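PDB 5A99: polyhedrin from Operophtera brumata cypovirus 19, which forms the microcrystalline polyhedra, the insect-virus occlusion bodies that probably embed and protect virus particles outside the host. Local coordinates for residues Y61-L66 / C181-S186. Numbering follows the deposited sequence.
Sequences YNWDQL and CHPVIS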
ATOM      1  N   TYR A  61       4.581  -8.946  -2.378  1.00  9.52           N
ATOM      2  CA  TYR A  61       3.696  -9.744  -1.556  1.00 12.78           C
ATOM      3  C   TYR A  61       4.530 -10.531  -0.566  1.00 14.26           C
ATOM      4  O   TYR A  61       5.473 -11.228  -0.936  1.00 12.35           O
ATOM      5  CB  TYR A  61       2.844 -10.656  -2.439  1.00 10.97           C
ATOM      6  CG  TYR A  61       2.062  -9.869  -3.456  1.00 10.83           C
ATOM      7  CD1 TYR A  61       0.806  -9.352  -3.162  1.00  8.92           C
ATOM      8  CD2 TYR A  61       2.597  -9.614  -4.711  1.00 13.94           C
ATOM      9  CE1 TYR A  61       0.105  -8.604  -4.096  1.00 15.38           C
ATOM     10  CE2 TYR A  61       1.902  -8.876  -5.648  1.00 12.74           C
ATOM     11  CZ  TYR A  61       0.660  -8.366  -5.335  1.00 11.80           C
ATOM     12  OH  TYR A  61      -0.020  -7.631  -6.281  1.00 17.41           O
ATOM     13  N   ASN A  62       4.210 -10.375   0.706  1.00 17.51           N
ATOM     14  CA  ASN A  62       4.880 -11.147   1.727  1.00 14.43           C
ATOM     15  C   ASN A  62       4.287 -12.558   1.752  1.00 13.30           C
ATOM     16  O   ASN A  62       3.220 -12.795   1.181  1.00 13.38           O
ATOM     17  CB  ASN A  62       4.741 -10.463   3.085  1.00 19.49           C
ATOM     18  CG  ASN A  62       5.715 -11.003   4.097  1.00 16.26           C
ATOM     19  OD1 ASN A  62       6.750 -11.564   3.738  1.00 21.82           O
ATOM     20  ND2 ASN A  62       5.393 -10.843   5.373  1.00 27.24           N
ATOM     21  N   TRP A  63       4.985 -13.487   2.402  1.00 13.80           N
ATOM     22  CA  TRP A  63       4.563 -14.886   2.478  1.00 12.95           C
ATOM     23  C   TRP A  63       3.103 -15.028   2.925  1.00 12.47           C
ATOM     24  O   TRP A  63       2.353 -15.839   2.376  1.00 14.19           O
ATOM     25  CB  TRP A  63       5.491 -15.635   3.432  1.00 16.07           C
ATOM     26  CG  TRP A  63       5.208 -17.107   3.627  1.00 11.24           C
ATOM     27  CD1 TRP A  63       5.687 -18.144   2.872  1.00 14.90           C
ATOM     28  CD2 TRP A  63       4.414 -17.696   4.653  1.00 13.27           C
ATOM     29  NE1 TRP A  63       5.236 -19.340   3.366  1.00 12.48           N
ATOM     30  CE2 TRP A  63       4.450 -19.097   4.461  1.00 13.60           C
ATOM     31  CE3 TRP A  63       3.670 -17.176   5.726  1.00 14.89           C
ATOM     32  CZ2 TRP A  63       3.771 -19.984   5.293  1.00 12.96           C
ATOM     33  CZ3 TRP A  63       3.000 -18.063   6.558  1.00 13.86           C
ATOM     34  CH2 TRP A  63       3.056 -19.451   6.335  1.00 12.78           C
ATOM     35  N   ASP A  64       2.697 -14.230   3.907  1.00 11.00           N
ATOM     36  CA  ASP A  64       1.358 -14.348   4.456  1.00 11.94           C
ATOM     37  C   ASP A  64       0.304 -13.685   3.564  1.00 15.78           C
ATOM     38  O   ASP A  64      -0.890 -13.750   3.847  1.00 12.54           O
ATOM     39  CB  ASP A  64       1.298 -13.791   5.885  1.00 15.84           C
ATOM     40  CG  ASP A  64       1.351 -12.270   5.932  1.00 13.57           C
ATOM     41  OD1 ASP A  64       2.062 -11.667   5.100  1.00 14.63           O
ATOM     42  OD2 ASP A  64       0.678 -11.684   6.812  1.00 17.81           O
ATOM     43  N   GLN A  65       0.743 -13.066   2.477  1.00 13.49           N
ATOM     44  CA  GLN A  65      -0.190 -12.566   1.491  1.00 12.36           C
ATOM     45  C   GLN A  65      -0.260 -13.492   0.286  1.00 12.61           C
ATOM     46  O   GLN A  65      -1.051 -13.258  -0.620  1.00 16.80           O
ATOM     47  CB  GLN A  65       0.206 -11.146   1.084  1.00 14.95           C
ATOM     48  CG  GLN A  65       0.275 -10.215   2.283  1.00 11.44           C
ATOM     49  CD  GLN A  65       0.961  -8.902   1.964  1.00 15.33           C
ATOM     50  OE1 GLN A  65       1.940  -8.862   1.223  1.00 14.97           O
ATOM     51  NE2 GLN A  65       0.441  -7.818   2.516  1.00 17.33           N
ATOM     52  N   LEU A  66       0.553 -14.555   0.299  1.00 17.70           N
ATOM     53  CA  LEU A  66       0.613 -15.525  -0.799  1.00 14.19           C
ATOM     54  C   LEU A  66       0.020 -16.888  -0.421  1.00 12.20           C
ATOM     55  O   LEU A  66      -0.519 -17.601  -1.263  1.00 13.62           O
ATOM     56  CB  LEU A  66       2.064 -15.717  -1.260  1.00 12.17           C
ATOM     57  CG  LEU A  66       2.777 -14.474  -1.820  1.00 12.94           C
ATOM     58  CD1 LEU A  66       4.278 -14.715  -1.970  1.00 17.37           C
ATOM     59  CD2 LEU A  66       2.159 -14.071  -3.130  1.00 14.61           C
ATOM     60  N   CYS A 181      11.241 -22.319  -1.651  1.00 17.70           N
ATOM     61  CA  CYS A 181      10.081 -23.093  -1.207  1.00 15.67           C
ATOM     62  C   CYS A 181       9.039 -22.256  -0.486  1.00 15.14           C
ATOM     63  O   CYS A 181       7.851 -22.555  -0.554  1.00 18.82           O
ATOM     64  CB  CYS A 181      10.517 -24.199  -0.242  1.00 24.19           C
ATOM     65  SG  CYS A 181      10.966 -25.761  -1.003  1.00 45.46           S
ATOM     66  N   HIS A 182       9.500 -21.231   0.223  1.00 14.42           N
ATOM     67  CA  HIS A 182       8.654 -20.413   1.093  1.00 16.92           C
ATOM     68  C   HIS A 182       8.804 -18.972   0.635  1.00 15.28           C
ATOM     69  O   HIS A 182       9.645 -18.230   1.132  1.00 13.57           O
ATOM     70  CB  HIS A 182       9.074 -20.579   2.554  1.00 13.65           C
ATOM     71  CG  HIS A 182       9.254 -22.011   2.962  1.00 12.71           C
ATOM     72  ND1 HIS A 182       8.204 -22.803   3.371  1.00 18.57           N
ATOM     73  CD2 HIS A 182      10.352 -22.799   2.997  1.00 11.38           C
ATOM     74  CE1 HIS A 182       8.650 -24.016   3.651  1.00 17.37           C
ATOM     75  NE2 HIS A 182       9.950 -24.040   3.433  1.00 14.74           N
ATOM     76  N   PRO A 183       7.986 -18.583  -0.346  1.00 14.54           N
ATOM     77  CA  PRO A 183       8.238 -17.410  -1.186  1.00 17.42           C
ATOM     78  C   PRO A 183       7.748 -16.080  -0.637  1.00 15.98           C
ATOM     79  O   PRO A 183       6.751 -16.002   0.093  1.00 11.80           O
ATOM     80  CB  PRO A 183       7.466 -17.743  -2.470  1.00 14.03           C
ATOM     81  CG  PRO A 183       6.296 -18.519  -1.987  1.00 18.50           C
ATOM     82  CD  PRO A 183       6.808 -19.338  -0.802  1.00 13.47           C
ATOM     83  N   VAL A 184       8.511 -15.046  -0.979  1.00 13.25           N
ATOM     84  CA  VAL A 184       8.072 -13.657  -0.938  1.00 12.29           C
ATOM     85  C   VAL A 184       8.159 -13.233  -2.405  1.00 10.99           C
ATOM     86  O   VAL A 184       9.098 -13.611  -3.101  1.00 12.42           O
ATOM     87  CB  VAL A 184       8.999 -12.785  -0.085  1.00  9.10           C
ATOM     88  CG1 VAL A 184       8.807 -11.312  -0.419  1.00 15.28           C
ATOM     89  CG2 VAL A 184       8.775 -13.041   1.425  1.00 11.00           C
ATOM     90  N   ILE A 185       7.186 -12.490  -2.901  1.00  8.78           N
ATOM     91  CA  ILE A 185       7.172 -12.200  -4.327  1.00 10.43           C
ATOM     92  C   ILE A 185       7.043 -10.718  -4.645  1.00  8.77           C
ATOM     93  O   ILE A 185       6.135 -10.039  -4.155  1.00 10.29           O
ATOM     94  CB  ILE A 185       6.067 -12.988  -5.034  1.00  7.85           C
ATOM     95  CG1 ILE A 185       6.398 -14.487  -5.033  1.00  8.81           C
ATOM     96  CG2 ILE A 185       5.905 -12.528  -6.464  1.00  7.91           C
ATOM     97  CD1 ILE A 185       5.235 -15.349  -5.434  1.00 13.26           C
ATOM     98  N   SER A 186       7.980 -10.234  -5.462  1.00  9.42           N
ATOM     99  CA  SER A 186       7.995  -8.859  -5.961  1.00 10.09           C
ATOM    100  C   SER A 186       7.960  -8.850  -7.503  1.00 10.27           C
ATOM    101  O   SER A 186       8.606  -9.676  -8.147  1.00  8.68           O
ATOM    102  CB  SER A 186       9.248  -8.123  -5.468  1.00 12.61           C
ATOM    103  OG  SER A 186       9.384  -8.259  -4.063  1.00 13.25           O
TER
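The indole of W63 meets the 181-186 segment by its pyrrole edge: P183 N lies at that edge in the ring plane, CD1 reaches P183 CD at 4.0 Å, and NE1 lies near H182 CB. Elsewhere the indole meets the ring of Y131, planes at about 55°. The Y61 ring likewise presents an edge, with I185 O near its plane and 3.6 Å from CD2. Y61 belongs to an antiparallel β-ladder, and W63 follows two residues later; strand 56-61, outermost in a three-stranded sheet of this chain, pairs with strand 184-190. The evidence for pairing is reciprocal: Y61 N donates to I185 O at 2.6 Å, nearly in line with the carbonyl bond, and I185 N donates to Y61 O with an N-H...O angle of 165°. Y61 and I185 are thus a hydrogen-bonded pair, their side chains on one face of the sheet.

V184 straddles the next step: CG1 lies 3.4 Å from Y61 O, and CG2 3.4 Å from N62 OD1, which also accepts a weak hydrogen bond from W63 N. The chain then turns away, Q65 N bonding to N62 O and L66 N to W63 O, while Q65 OE1 accepts N62 N. L66 CD1 meets I185 CD1 at 3.6 Å; L37 of the six-stranded sheet touches both residues, joining the two sheets here. W63 CG stands anti to the backbone N (chi1 -180°). Its side chain touches L84, R88 and L91 of helix 81-92, and E107 OE2 accepts hydrogen bonds from W63 NE1 and H182 ND1. D64 OD1 forms a salt bridge with R72 NH2 of a second subunit. Buried P183 O has no hydrogen-bond donor in the model; across the contact it is met closely by W63 CA, a CA-H...O contact of 3.4 Å, and by L66 CD1 at 3.5 Å.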